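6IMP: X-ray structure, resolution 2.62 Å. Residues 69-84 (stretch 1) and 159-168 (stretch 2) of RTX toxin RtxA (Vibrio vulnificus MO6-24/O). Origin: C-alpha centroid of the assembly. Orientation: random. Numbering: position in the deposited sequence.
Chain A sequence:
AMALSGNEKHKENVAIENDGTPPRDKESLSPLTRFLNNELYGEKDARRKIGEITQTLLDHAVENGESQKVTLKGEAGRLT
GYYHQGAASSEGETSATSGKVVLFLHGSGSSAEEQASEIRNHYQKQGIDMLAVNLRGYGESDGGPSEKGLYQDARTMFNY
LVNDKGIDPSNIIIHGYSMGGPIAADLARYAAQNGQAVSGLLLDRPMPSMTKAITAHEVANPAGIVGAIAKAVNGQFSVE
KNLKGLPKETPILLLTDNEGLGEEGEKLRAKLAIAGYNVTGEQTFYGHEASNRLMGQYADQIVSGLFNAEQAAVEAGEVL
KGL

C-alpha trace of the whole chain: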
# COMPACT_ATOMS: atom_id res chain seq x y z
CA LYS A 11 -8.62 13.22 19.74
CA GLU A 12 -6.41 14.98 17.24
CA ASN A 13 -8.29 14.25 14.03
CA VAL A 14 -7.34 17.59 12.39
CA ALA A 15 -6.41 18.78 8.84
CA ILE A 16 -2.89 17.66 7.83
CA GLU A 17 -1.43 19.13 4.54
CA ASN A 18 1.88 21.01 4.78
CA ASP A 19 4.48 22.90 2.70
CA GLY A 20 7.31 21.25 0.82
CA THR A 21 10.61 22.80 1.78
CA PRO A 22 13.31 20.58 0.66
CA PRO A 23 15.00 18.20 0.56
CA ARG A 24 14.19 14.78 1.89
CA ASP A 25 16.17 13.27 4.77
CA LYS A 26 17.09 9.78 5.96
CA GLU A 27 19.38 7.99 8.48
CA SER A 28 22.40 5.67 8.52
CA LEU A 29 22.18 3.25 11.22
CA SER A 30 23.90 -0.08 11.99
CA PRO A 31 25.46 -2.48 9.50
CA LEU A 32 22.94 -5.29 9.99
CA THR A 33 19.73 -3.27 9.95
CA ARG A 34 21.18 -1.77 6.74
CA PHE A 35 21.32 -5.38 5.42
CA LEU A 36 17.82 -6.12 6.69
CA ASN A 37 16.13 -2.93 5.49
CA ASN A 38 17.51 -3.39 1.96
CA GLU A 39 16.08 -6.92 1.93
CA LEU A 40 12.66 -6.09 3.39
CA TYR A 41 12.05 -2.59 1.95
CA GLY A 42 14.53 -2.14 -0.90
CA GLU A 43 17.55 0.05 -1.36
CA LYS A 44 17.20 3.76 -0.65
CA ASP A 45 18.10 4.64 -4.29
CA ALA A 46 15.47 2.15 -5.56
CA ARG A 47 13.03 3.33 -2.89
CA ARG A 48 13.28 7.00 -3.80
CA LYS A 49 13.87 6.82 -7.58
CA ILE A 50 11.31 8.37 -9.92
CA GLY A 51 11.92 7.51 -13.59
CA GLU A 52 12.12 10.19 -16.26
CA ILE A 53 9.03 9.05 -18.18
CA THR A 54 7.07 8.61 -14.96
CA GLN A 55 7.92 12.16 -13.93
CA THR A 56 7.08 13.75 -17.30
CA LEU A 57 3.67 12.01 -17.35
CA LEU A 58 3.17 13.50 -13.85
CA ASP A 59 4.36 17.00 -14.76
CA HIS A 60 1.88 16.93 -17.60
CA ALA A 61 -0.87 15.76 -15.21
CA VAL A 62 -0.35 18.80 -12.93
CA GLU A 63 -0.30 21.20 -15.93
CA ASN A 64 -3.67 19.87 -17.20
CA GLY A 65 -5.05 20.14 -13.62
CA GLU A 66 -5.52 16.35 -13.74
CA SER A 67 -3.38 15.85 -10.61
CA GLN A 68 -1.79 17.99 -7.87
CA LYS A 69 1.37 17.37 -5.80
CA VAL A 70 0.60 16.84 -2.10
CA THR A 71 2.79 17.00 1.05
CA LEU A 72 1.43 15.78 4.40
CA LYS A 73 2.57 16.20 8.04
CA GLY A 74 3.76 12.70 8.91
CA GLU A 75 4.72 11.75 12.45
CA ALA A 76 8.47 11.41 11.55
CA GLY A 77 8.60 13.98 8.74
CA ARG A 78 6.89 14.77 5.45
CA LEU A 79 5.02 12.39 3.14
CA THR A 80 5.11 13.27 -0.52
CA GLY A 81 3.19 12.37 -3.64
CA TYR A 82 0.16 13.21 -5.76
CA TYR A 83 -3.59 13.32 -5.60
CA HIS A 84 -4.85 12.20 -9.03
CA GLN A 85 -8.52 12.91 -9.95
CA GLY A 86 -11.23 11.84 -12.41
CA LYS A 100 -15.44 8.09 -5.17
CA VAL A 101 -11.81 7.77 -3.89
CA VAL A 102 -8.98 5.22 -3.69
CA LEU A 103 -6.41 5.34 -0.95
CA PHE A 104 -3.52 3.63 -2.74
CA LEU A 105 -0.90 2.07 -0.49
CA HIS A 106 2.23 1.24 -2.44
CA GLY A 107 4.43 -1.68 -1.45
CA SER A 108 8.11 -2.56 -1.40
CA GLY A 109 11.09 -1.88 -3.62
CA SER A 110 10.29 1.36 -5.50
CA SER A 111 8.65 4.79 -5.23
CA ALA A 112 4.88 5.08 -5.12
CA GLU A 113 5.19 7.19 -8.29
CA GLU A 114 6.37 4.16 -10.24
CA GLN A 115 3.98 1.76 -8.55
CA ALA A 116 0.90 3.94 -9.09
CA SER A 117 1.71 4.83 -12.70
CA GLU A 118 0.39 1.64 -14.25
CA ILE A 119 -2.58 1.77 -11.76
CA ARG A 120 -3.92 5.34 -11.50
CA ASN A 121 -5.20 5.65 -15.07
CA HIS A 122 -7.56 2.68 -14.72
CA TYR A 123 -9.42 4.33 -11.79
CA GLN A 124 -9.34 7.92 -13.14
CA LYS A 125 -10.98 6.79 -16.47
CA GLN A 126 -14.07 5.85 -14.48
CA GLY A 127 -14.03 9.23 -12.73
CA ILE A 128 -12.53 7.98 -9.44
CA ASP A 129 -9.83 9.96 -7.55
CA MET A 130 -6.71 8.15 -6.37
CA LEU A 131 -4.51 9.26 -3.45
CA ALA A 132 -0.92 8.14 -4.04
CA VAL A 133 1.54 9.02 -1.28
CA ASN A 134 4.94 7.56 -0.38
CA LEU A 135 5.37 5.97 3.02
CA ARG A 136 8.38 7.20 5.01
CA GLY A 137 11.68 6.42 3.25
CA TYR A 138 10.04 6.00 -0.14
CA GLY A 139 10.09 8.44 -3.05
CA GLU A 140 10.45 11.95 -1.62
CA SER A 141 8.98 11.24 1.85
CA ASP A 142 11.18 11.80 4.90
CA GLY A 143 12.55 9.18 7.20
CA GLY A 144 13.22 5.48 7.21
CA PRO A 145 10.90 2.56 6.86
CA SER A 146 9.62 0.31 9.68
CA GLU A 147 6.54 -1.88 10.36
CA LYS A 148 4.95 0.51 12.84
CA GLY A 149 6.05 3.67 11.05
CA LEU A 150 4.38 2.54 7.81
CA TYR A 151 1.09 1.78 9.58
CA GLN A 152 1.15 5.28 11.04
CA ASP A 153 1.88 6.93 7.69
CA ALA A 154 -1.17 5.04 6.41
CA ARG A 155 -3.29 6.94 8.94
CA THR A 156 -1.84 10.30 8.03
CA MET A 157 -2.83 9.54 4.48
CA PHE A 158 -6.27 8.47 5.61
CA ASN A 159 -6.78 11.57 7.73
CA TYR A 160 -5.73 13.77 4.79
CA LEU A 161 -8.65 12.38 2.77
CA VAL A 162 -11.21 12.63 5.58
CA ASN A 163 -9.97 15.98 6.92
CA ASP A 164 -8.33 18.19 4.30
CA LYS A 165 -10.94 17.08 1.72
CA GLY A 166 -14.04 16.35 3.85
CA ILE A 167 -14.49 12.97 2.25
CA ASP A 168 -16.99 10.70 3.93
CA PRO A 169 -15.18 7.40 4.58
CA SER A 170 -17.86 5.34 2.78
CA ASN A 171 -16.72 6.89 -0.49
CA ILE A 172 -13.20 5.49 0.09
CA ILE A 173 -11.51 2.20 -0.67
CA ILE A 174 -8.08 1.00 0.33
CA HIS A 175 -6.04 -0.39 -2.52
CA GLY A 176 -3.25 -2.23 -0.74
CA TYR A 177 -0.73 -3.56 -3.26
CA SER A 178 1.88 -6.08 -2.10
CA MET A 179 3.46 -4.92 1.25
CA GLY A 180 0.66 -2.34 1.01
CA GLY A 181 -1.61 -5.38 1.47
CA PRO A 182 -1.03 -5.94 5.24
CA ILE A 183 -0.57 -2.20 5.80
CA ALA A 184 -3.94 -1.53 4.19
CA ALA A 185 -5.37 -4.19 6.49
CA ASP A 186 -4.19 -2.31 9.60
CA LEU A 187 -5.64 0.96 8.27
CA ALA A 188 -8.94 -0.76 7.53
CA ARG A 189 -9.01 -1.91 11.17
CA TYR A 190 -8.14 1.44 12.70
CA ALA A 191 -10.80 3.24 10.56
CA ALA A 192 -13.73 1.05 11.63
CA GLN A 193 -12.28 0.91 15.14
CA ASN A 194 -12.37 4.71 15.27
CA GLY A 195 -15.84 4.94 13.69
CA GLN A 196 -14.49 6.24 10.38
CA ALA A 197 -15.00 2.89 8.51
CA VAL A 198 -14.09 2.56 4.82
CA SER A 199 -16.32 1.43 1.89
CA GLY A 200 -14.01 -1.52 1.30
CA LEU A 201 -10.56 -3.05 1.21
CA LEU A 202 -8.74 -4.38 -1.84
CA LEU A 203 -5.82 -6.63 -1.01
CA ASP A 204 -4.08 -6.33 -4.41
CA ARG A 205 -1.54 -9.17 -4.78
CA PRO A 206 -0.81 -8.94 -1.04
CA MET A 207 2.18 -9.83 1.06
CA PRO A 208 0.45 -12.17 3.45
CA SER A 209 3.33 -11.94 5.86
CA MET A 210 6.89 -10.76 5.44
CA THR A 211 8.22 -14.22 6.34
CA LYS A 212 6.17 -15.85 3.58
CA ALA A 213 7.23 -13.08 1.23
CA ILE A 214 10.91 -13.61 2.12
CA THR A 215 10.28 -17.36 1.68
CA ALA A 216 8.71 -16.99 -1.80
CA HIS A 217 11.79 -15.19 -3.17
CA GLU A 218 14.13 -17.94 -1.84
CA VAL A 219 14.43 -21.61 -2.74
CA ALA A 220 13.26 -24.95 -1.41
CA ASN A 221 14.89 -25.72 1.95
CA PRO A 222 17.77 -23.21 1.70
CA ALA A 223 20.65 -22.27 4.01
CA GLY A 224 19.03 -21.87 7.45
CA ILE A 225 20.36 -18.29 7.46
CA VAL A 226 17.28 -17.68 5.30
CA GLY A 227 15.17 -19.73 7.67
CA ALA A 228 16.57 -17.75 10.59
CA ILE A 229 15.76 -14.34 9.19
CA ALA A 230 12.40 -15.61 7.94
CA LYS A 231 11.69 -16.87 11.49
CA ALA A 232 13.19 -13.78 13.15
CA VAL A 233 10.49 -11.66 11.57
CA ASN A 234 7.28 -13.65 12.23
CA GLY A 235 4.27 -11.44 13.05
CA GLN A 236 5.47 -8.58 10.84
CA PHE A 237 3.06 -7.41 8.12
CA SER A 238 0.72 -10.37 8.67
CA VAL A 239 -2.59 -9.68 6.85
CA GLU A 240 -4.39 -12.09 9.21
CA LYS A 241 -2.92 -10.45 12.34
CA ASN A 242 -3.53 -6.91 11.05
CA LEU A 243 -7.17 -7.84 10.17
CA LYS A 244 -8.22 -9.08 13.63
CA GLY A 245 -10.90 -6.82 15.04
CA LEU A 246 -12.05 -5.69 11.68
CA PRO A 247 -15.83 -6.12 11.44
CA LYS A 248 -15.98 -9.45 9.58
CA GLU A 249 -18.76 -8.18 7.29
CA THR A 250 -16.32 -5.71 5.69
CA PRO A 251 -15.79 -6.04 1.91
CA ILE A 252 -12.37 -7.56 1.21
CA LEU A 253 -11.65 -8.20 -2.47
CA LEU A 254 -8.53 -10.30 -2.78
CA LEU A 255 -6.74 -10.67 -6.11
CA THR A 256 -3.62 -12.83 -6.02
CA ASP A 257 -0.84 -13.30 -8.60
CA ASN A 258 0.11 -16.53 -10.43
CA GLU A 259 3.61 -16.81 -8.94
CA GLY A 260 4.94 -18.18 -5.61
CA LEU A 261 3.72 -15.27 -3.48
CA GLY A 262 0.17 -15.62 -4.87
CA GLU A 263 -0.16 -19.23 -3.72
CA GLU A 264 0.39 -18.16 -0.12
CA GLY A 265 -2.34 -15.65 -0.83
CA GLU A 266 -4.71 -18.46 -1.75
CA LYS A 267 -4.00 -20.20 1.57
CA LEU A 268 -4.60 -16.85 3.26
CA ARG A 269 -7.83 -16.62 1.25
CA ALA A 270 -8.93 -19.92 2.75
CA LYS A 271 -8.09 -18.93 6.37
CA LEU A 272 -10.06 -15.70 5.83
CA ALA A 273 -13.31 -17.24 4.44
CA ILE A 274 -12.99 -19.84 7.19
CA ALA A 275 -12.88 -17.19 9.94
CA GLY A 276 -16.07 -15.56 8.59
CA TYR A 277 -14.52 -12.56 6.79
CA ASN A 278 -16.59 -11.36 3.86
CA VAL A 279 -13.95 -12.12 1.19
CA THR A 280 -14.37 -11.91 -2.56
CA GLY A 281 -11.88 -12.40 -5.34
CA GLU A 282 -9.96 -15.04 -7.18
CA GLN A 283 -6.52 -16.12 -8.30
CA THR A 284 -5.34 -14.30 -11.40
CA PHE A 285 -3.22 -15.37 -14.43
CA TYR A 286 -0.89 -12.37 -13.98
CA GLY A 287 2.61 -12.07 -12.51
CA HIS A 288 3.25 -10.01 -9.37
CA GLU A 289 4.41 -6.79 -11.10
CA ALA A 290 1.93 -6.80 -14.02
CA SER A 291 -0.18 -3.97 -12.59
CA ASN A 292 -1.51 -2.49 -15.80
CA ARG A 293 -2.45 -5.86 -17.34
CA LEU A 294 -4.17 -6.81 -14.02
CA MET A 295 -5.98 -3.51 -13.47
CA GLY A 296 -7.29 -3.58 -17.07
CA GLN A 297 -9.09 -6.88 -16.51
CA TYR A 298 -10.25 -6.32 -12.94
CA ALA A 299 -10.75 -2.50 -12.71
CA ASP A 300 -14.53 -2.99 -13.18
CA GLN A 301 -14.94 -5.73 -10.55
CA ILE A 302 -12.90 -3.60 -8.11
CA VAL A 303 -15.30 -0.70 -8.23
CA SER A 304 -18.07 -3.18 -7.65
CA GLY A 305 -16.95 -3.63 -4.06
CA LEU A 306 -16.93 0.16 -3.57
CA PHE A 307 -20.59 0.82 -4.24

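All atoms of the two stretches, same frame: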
# COMPACT_ATOMS: atom_id res chain seq x y z
N LYS A 69 0.42 17.74 -6.86
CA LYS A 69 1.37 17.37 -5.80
C LYS A 69 0.76 17.60 -4.43
O LYS A 69 -0.01 18.54 -4.24
CB LYS A 69 2.65 18.19 -5.90
CG LYS A 69 3.50 17.88 -7.12
CD LYS A 69 4.96 18.28 -6.92
CE LYS A 69 5.89 17.32 -7.64
NZ LYS A 69 7.32 17.75 -7.56
N VAL A 70 1.12 16.74 -3.47
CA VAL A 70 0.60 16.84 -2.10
C VAL A 70 1.67 16.43 -1.07
O VAL A 70 2.30 15.37 -1.19
CB VAL A 70 -0.70 15.99 -1.94
CG1 VAL A 70 -0.97 15.65 -0.48
CG2 VAL A 70 -1.90 16.74 -2.52
N THR A 71 1.90 17.30 -0.08
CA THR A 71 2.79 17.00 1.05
C THR A 71 1.97 16.98 2.33
O THR A 71 1.18 17.89 2.57
CB THR A 71 3.91 18.04 1.22
OG1 THR A 71 4.79 18.01 0.08
CG2 THR A 71 4.71 17.77 2.48
N LEU A 72 2.19 15.97 3.17
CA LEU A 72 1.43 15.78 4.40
C LEU A 72 2.36 15.85 5.61
O LEU A 72 3.56 15.57 5.48
CB LEU A 72 0.70 14.43 4.37
CG LEU A 72 -0.14 14.07 3.14
CD1 LEU A 72 -0.83 12.74 3.38
CD2 LEU A 72 -1.18 15.14 2.83
N LYS A 73 1.82 16.23 6.77
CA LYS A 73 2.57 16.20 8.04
C LYS A 73 2.57 14.79 8.65
O LYS A 73 1.70 14.44 9.47
CB LYS A 73 2.02 17.21 9.06
CG LYS A 73 2.79 17.23 10.39
CD LYS A 73 1.90 17.45 11.61
CE LYS A 73 1.26 18.83 11.60
NZ LYS A 73 1.07 19.38 12.97
N GLY A 74 3.56 14.00 8.28
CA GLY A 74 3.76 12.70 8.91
C GLY A 74 4.29 12.84 10.32
O GLY A 74 4.71 13.93 10.73
N GLU A 75 4.26 11.75 11.07
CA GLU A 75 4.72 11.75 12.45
C GLU A 75 6.26 11.80 12.59
O GLU A 75 6.77 12.23 13.62
CB GLU A 75 4.14 10.56 13.22
CG GLU A 75 4.49 10.56 14.70
CD GLU A 75 3.89 9.40 15.46
OE1 GLU A 75 3.32 8.49 14.82
OE2 GLU A 75 4.01 9.38 16.71
N ALA A 76 6.99 11.37 11.56
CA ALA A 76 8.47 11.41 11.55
C ALA A 76 9.02 12.45 10.59
O ALA A 76 10.23 12.62 10.49
CB ALA A 76 9.04 10.04 11.23
N GLY A 77 8.15 13.15 9.87
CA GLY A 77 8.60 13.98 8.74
C GLY A 77 7.50 14.16 7.71
O GLY A 77 6.32 13.98 8.02
N ARG A 78 7.88 14.52 6.49
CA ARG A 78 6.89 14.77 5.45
C ARG A 78 6.70 13.61 4.46
O ARG A 78 7.60 12.79 4.26
CB ARG A 78 7.13 16.11 4.74
CG ARG A 78 8.37 16.21 3.88
CD ARG A 78 8.74 17.67 3.65
NE ARG A 78 9.90 17.80 2.78
CZ ARG A 78 11.16 17.58 3.16
NH1 ARG A 78 12.15 17.74 2.29
NH2 ARG A 78 11.44 17.23 4.41
N LEU A 79 5.47 13.51 3.96
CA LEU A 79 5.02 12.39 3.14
C LEU A 79 4.54 12.91 1.80
O LEU A 79 3.51 13.58 1.71
CB LEU A 79 3.87 11.65 3.83
CG LEU A 79 4.15 10.99 5.18
CD1 LEU A 79 2.84 10.54 5.84
CD2 LEU A 79 5.10 9.81 5.03
N THR A 80 5.27 12.57 0.75
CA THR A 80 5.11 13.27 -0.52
C THR A 80 4.51 12.37 -1.59
O THR A 80 4.87 11.20 -1.72
CB THR A 80 6.46 13.77 -1.01
OG1 THR A 80 7.34 12.65 -1.17
CG2 THR A 80 7.05 14.73 -0.01
N GLY A 81 3.58 12.93 -2.35
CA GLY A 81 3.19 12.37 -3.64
C GLY A 81 2.13 13.20 -4.33
O GLY A 81 2.12 14.43 -4.24
N TYR A 82 1.21 12.53 -5.02
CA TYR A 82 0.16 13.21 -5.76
C TYR A 82 -1.23 12.76 -5.33
O TYR A 82 -1.42 11.68 -4.76
CB TYR A 82 0.32 13.03 -7.26
CG TYR A 82 1.67 13.45 -7.80
CD1 TYR A 82 2.80 12.69 -7.54
CD2 TYR A 82 1.82 14.58 -8.59
CE1 TYR A 82 4.04 13.05 -8.04
CE2 TYR A 82 3.05 14.95 -9.11
CZ TYR A 82 4.17 14.19 -8.83
OH TYR A 82 5.41 14.56 -9.33
N TYR A 83 -2.18 13.65 -5.55
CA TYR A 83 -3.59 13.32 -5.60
C TYR A 83 -4.01 13.39 -7.06
O TYR A 83 -4.00 14.46 -7.64
CB TYR A 83 -4.38 14.33 -4.79
CG TYR A 83 -5.82 13.95 -4.60
CD1 TYR A 83 -6.20 13.15 -3.54
CD2 TYR A 83 -6.80 14.38 -5.48
CE1 TYR A 83 -7.53 12.79 -3.35
CE2 TYR A 83 -8.13 14.04 -5.31
CZ TYR A 83 -8.49 13.24 -4.23
OH TYR A 83 -9.81 12.88 -4.05
N HIS A 84 -4.33 12.24 -7.65
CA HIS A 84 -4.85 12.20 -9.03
C HIS A 84 -6.38 12.11 -9.03
O HIS A 84 -6.95 11.31 -8.28
CB HIS A 84 -4.30 11.01 -9.79
CG HIS A 84 -2.87 10.69 -9.52
ND1 HIS A 84 -1.83 11.31 -10.19
CD2 HIS A 84 -2.30 9.72 -8.77
CE1 HIS A 84 -0.68 10.77 -9.82
NE2 HIS A 84 -0.94 9.80 -8.96
N ASN A 159 -6.27 10.34 7.14
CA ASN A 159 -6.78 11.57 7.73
C ASN A 159 -6.78 12.70 6.73
O ASN A 159 -7.72 13.48 6.69
CB ASN A 159 -5.97 11.95 8.98
CG ASN A 159 -6.27 11.05 10.16
OD1 ASN A 159 -7.42 10.68 10.42
ND2 ASN A 159 -5.23 10.69 10.90
N TYR A 160 -5.77 12.75 5.86
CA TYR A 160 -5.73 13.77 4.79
C TYR A 160 -6.96 13.73 3.87
O TYR A 160 -7.45 14.78 3.43
CB TYR A 160 -4.46 13.63 3.94
CG TYR A 160 -4.48 14.48 2.70
CD1 TYR A 160 -4.46 15.87 2.79
CD2 TYR A 160 -4.56 13.91 1.43
CE1 TYR A 160 -4.51 16.67 1.66
CE2 TYR A 160 -4.58 14.70 0.29
CZ TYR A 160 -4.56 16.09 0.41
OH TYR A 160 -4.58 16.88 -0.72
N LEU A 161 -7.45 12.53 3.59
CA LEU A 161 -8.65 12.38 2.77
C LEU A 161 -9.86 12.88 3.54
O LEU A 161 -10.53 13.81 3.10
CB LEU A 161 -8.86 10.91 2.38
CG LEU A 161 -7.77 10.29 1.51
CD1 LEU A 161 -8.15 8.86 1.20
CD2 LEU A 161 -7.55 11.08 0.22
N VAL A 162 -10.07 12.30 4.72
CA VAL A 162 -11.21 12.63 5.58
C VAL A 162 -11.27 14.13 5.91
O VAL A 162 -12.35 14.73 5.92
CB VAL A 162 -11.17 11.83 6.92
CG1 VAL A 162 -12.36 12.20 7.81
CG2 VAL A 162 -11.17 10.33 6.67
N ASN A 163 -10.09 14.72 6.15
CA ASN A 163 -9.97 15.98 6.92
C ASN A 163 -9.59 17.22 6.12
O ASN A 163 -10.06 18.32 6.42
CB ASN A 163 -8.92 15.86 8.02
CG ASN A 163 -9.27 14.82 9.07
OD1 ASN A 163 -10.26 14.10 8.94
ND2 ASN A 163 -8.46 14.74 10.12
N ASP A 164 -8.64 17.08 5.20
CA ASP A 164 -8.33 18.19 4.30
C ASP A 164 -9.34 18.27 3.16
O ASP A 164 -9.49 19.32 2.54
CB ASP A 164 -6.89 18.11 3.76
CG ASP A 164 -5.86 18.53 4.78
OD1 ASP A 164 -6.25 18.91 5.89
OD2 ASP A 164 -4.65 18.48 4.49
N LYS A 165 -10.03 17.16 2.88
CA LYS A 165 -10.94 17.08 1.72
C LYS A 165 -12.36 16.60 2.07
O LYS A 165 -13.18 16.35 1.17
CB LYS A 165 -10.30 16.22 0.61
CG LYS A 165 -9.15 16.90 -0.13
CD LYS A 165 -8.25 15.92 -0.86
CE LYS A 165 -7.93 16.37 -2.29
NZ LYS A 165 -6.78 17.31 -2.38
N GLY A 166 -12.66 16.48 3.36
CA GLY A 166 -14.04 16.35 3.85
C GLY A 166 -14.73 15.04 3.49
O GLY A 166 -15.93 14.87 3.73
N ILE A 167 -13.95 14.11 2.95
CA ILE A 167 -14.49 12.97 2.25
C ILE A 167 -15.09 12.02 3.26
O ILE A 167 -14.40 11.58 4.18
CB ILE A 167 -13.40 12.24 1.45
CG1 ILE A 167 -12.87 13.17 0.36
CG2 ILE A 167 -13.94 10.93 0.88
CD1 ILE A 167 -11.93 12.52 -0.63
N ASP A 168 -16.37 11.71 3.09
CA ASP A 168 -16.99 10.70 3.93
C ASP A 168 -16.29 9.37 3.67
O ASP A 168 -16.01 9.03 2.52
CB ASP A 168 -18.48 10.57 3.65
CG ASP A 168 -19.22 9.86 4.79
OD1 ASP A 168 -19.00 8.64 4.98
OD2 ASP A 168 -20.01 10.52 5.50

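The contact sets one face of a β-hairpin against a helix and the loop that follows, and it is built around two tyrosines, Y160 from the helix and Y83 from the second strand. No hydrogen bond crosses between the stretches; what holds them together is apolar packing, CH-pi contact and one cation-pi interaction, over a modest 302 Å² of buried surface.

Strand alternation chooses the hairpin's contributors. V70 and L72 point toward the helix while T71, between them, points away, and the pairing of V70 with G81 (V70 N to G81 O, 2.6 Å) and of L72 with L79 (L72 N to L79 O, 3.1 Å) ties their strand to the second one. Both then reach the same face of the Y160 ring. L72, with chi1 m and chi2 t, extends CD2 to 3.6 Å from the centroid of the Y160 ring, 23° off its normal. V70, with chi1 t, lays CG1 over that face at 4.1 Å from the Y160 centroid, while its other methyl, CG2, comes to 3.2 Å from Y160 OH, a close van der Waals approach.

Y160 takes chi1 t (170°) and chi2 66°, which carries its ring along the hairpin from L72 toward V70. CD1 of Y160 lies 3.4 Å from L72 CD2, whereas the phenol end lies by V70. The hydroxyl is not left unpaired: K165 NZ donates to Y160 OH at 2.8 Å, within the same stretch.

That lysine does double duty. Its CA-to-CB bond points toward the hairpin, and the chain runs m, t, then 134°, between wells, before ending p. In this bent form CE sits 3.6 Å from the centroid of the Y83 ring, only 5° off the normal, and NZ lies 4.3 Å from the same centroid at 14°. Methylene and ammonium thus share one aromatic face while NZ also binds Y160 OH, so a single side chain links the two tyrosines.

Y83, chi1 t and chi2 88°, meets different neighbours around its ring. L161 leaves its backbone sideways, yet its m, t rotamer brings CD2 to 4.0 Å from Y83 CE1, at the ring edge. Farther out, I167 CD1 lies 4.0 Å from Y83 OH, a hydroxyl satisfied elsewhere in the structure. The rule to read here is that one face of each ring is covered, by V70 and L72 methyls on Y160 and by K165 CE and NZ on Y83, and the polar tips find their partners without a hydrogen bond across the contact.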